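PDB 4F4F: threonine synthase from Brucella melitensis bv. 1, which probably catalyses the pyridoxal-phosphate-dependent conversion of O-phospho-L-homoserine and water to L-threonine and phosphate, the last step of threonine biosynthesis. Local coordinates for residues N288-T294 with I315-F321. Numbering follows the deposited sequence.
Sequences NDILSRT and IQISSNF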
loop_
_atom_site.group_PDB
_atom_site.type_symbol
_atom_site.label_atom_id
_atom_site.label_comp_id
_atom_site.label_asym_id
_atom_site.label_seq_id
_atom_site.Cartn_x
_atom_site.Cartn_y
_atom_site.Cartn_z
ATOM N N ASN A 288 2.065 -17.105 5.251
ATOM C CA ASN A 288 3.263 -16.675 4.527
ATOM C C ASN A 288 4.020 -15.705 5.427
ATOM O O ASN A 288 3.814 -14.492 5.400
ATOM C CB ASN A 288 2.856 -16.033 3.213
ATOM C CG ASN A 288 2.113 -17.000 2.328
ATOM O OD1 ASN A 288 2.727 -17.825 1.671
ATOM N ND2 ASN A 288 0.787 -16.920 2.321
ATOM N N ASP A 289 4.889 -16.272 6.243
ATOM C CA ASP A 289 5.369 -15.602 7.431
ATOM C C ASP A 289 6.867 -15.291 7.367
ATOM O O ASP A 289 7.518 -15.183 8.417
ATOM C CB ASP A 289 5.024 -16.472 8.644
ATOM C CG ASP A 289 5.786 -17.788 8.683
ATOM O OD1 ASP A 289 6.370 -18.267 7.673
ATOM O OD2 ASP A 289 5.781 -18.364 9.785
ATOM N N ILE A 290 7.387 -15.084 6.156
ATOM C CA ILE A 290 8.799 -14.724 5.976
ATOM C C ILE A 290 9.232 -13.631 6.940
ATOM O O ILE A 290 10.274 -13.744 7.572
ATOM C CB ILE A 290 9.145 -14.349 4.502
ATOM C CG1 ILE A 290 10.675 -14.327 4.325
ATOM C CG2 ILE A 290 8.488 -13.035 4.038
ATOM C CD1 ILE A 290 11.069 -14.217 2.875
ATOM N N LEU A 291 8.384 -12.622 7.119
ATOM C CA LEU A 291 8.746 -11.486 7.982
ATOM C C LEU A 291 8.777 -11.896 9.452
ATOM O O LEU A 291 9.666 -11.480 10.201
ATOM C CB LEU A 291 7.819 -10.308 7.758
ATOM C CG LEU A 291 7.870 -9.648 6.358
ATOM C CD1 LEU A 291 6.727 -8.648 6.182
ATOM C CD2 LEU A 291 9.199 -8.945 6.120
ATOM N N SER A 292 7.814 -12.690 9.880
ATOM C CA SER A 292 7.830 -13.215 11.235
ATOM C C SER A 292 9.078 -14.099 11.461
ATOM O O SER A 292 9.804 -13.927 12.435
ATOM C CB SER A 292 6.530 -14.004 11.499
ATOM O OG SER A 292 6.510 -14.475 12.836
ATOM N N ARG A 293 9.356 -15.021 10.538
ATOM C CA ARG A 293 10.546 -15.850 10.649
ATOM C C ARG A 293 11.819 -15.010 10.660
ATOM O O ARG A 293 12.793 -15.351 11.348
ATOM C CB ARG A 293 10.625 -16.874 9.531
ATOM C CG ARG A 293 9.514 -17.920 9.618
ATOM C CD ARG A 293 9.613 -18.948 8.501
ATOM N NE ARG A 293 9.118 -18.515 7.174
ATOM C CZ ARG A 293 9.884 -18.247 6.115
ATOM N NH1 ARG A 293 11.212 -18.263 6.218
ATOM N NH2 ARG A 293 9.321 -17.926 4.957
ATOM N N THR A 294 11.817 -13.933 9.884
ATOM C CA THR A 294 12.965 -13.037 9.842
ATOM C C THR A 294 13.196 -12.386 11.183
ATOM O O THR A 294 14.318 -12.350 11.661
ATOM C CB THR A 294 12.828 -11.940 8.734
ATOM O OG1 THR A 294 12.792 -12.581 7.456
ATOM C CG2 THR A 294 14.020 -10.980 8.791
ATOM N N ILE A 315 2.372 -13.325 0.300
ATOM C CA ILE A 315 3.652 -12.907 -0.293
ATOM C C ILE A 315 4.721 -13.958 -0.110
ATOM O O ILE A 315 4.797 -14.595 0.955
ATOM C CB ILE A 315 4.207 -11.592 0.320
ATOM C CG1 ILE A 315 4.294 -11.670 1.872
ATOM C CG2 ILE A 315 3.363 -10.412 -0.132
ATOM C CD1 ILE A 315 5.350 -10.761 2.514
ATOM N N GLN A 316 5.562 -14.114 -1.132
ATOM C CA GLN A 316 6.786 -14.921 -1.014
ATOM C C GLN A 316 7.925 -14.065 -0.426
ATOM O O GLN A 316 8.654 -14.495 0.465
ATOM C CB GLN A 316 7.189 -15.488 -2.378
ATOM C CG GLN A 316 8.342 -16.464 -2.265
ATOM C CD GLN A 316 8.453 -17.388 -3.467
ATOM O OE1 GLN A 316 8.719 -16.949 -4.585
ATOM N NE2 GLN A 316 8.250 -18.671 -3.234
ATOM N N ILE A 317 8.040 -12.842 -0.939
ATOM C CA ILE A 317 8.989 -11.838 -0.443
ATOM C C ILE A 317 8.256 -10.508 -0.221
ATOM O O ILE A 317 7.178 -10.281 -0.740
ATOM C CB ILE A 317 10.175 -11.607 -1.410
ATOM C CG1 ILE A 317 9.694 -11.135 -2.792
ATOM C CG2 ILE A 317 11.055 -12.854 -1.530
ATOM C CD1 ILE A 317 10.833 -10.805 -3.767
ATOM N N SER A 318 8.842 -9.638 0.579
ATOM C CA SER A 318 8.184 -8.404 0.939
ATOM C C SER A 318 8.907 -7.231 0.238
ATOM O O SER A 318 10.016 -6.867 0.627
ATOM C CB SER A 318 8.210 -8.262 2.446
ATOM O OG SER A 318 7.462 -7.164 2.868
ATOM N N SER A 319 8.255 -6.645 -0.753
ATOM C CA SER A 319 8.941 -5.761 -1.695
ATOM C C SER A 319 9.601 -4.520 -1.044
ATOM O O SER A 319 10.657 -4.089 -1.474
ATOM C CB SER A 319 7.985 -5.342 -2.811
ATOM O OG SER A 319 7.058 -4.379 -2.315
ATOM N N ASN A 320 9.020 -3.974 0.010
ATOM C CA ASN A 320 9.595 -2.792 0.646
ATOM C C ASN A 320 10.446 -3.065 1.870
ATOM O O ASN A 320 10.958 -2.141 2.487
ATOM C CB ASN A 320 8.486 -1.830 1.012
ATOM C CG ASN A 320 7.841 -1.232 -0.211
ATOM O OD1 ASN A 320 8.490 -0.516 -0.936
ATOM N ND2 ASN A 320 6.588 -1.557 -0.465
ATOM N N PHE A 321 10.609 -4.342 2.223
ATOM C CA PHE A 321 11.480 -4.677 3.383
ATOM C C PHE A 321 12.901 -4.111 3.205
ATOM O O PHE A 321 13.537 -3.691 4.169
ATOM C CB PHE A 321 11.521 -6.187 3.581
ATOM C CG PHE A 321 12.212 -6.627 4.840
ATOM C CD1 PHE A 321 11.787 -6.189 6.078
ATOM C CD2 PHE A 321 13.263 -7.519 4.775
ATOM C CE1 PHE A 321 12.420 -6.623 7.243
ATOM C CE2 PHE A 321 13.906 -7.930 5.922
ATOM C CZ PHE A 321 13.478 -7.494 7.157
HETATM O O HOH W 1 6.235 -15.602 3.388
#
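With its CG opposite the backbone N (chi1 -172°), F321 extends its ring toward the helix that starts at I290, where L291, its CG turned away from its own carbonyl carbon (chi1 -65°), slides past it in the reverse direction. The L291 CD2 methyl thereby sits over one face of the F321 ring in a CH-pi contact, 4.1 Å from the centroid and displaced toward the rim, while T294 CG2 approaches obliquely, 3.9 Å from F321 CZ. The other L291 methyl, CD1, packs on S318, 3.7 Å from its OG; that hydroxyl, covered on this side by leucine, is satisfied by a hydrogen bond with the carbonyl oxygen of G260. Closer to the start of the helix, I290 and I315 cross at about a right angle, I290 CG2 lying 4.2 Å from I315 CD1. The far end of I290 rests instead on main chain, with CD1 3.4 Å from Q316 O. The backbones are joined through water: one molecule accepts from I290 N, in the first turn of the helix, and donates to I315 O, each bond 3.0 Å long. Within the helix, T294 N and OG1 both donate to I290 O, from opposite faces of its carbonyl plane; the OG1 bond helps hold the rotamer that turns the methyl CG2 to F321. The side chain of D289, at the N-cap position, makes no capping bond but forms a salt bridge with R293 four residues on (NE to OD1 2.8 Å). S318 to F321 form a type I beta turn leading toward helix 321-328, and S318 also lies against F262, a cofactor-binding residue. The contact thus joins helix 290-297, which follows a strand of the mixed sheet, to a loop beside the pyridoxal-phosphate site, in the alpha/beta architecture of fold-type II pyridoxal-phosphate enzymes.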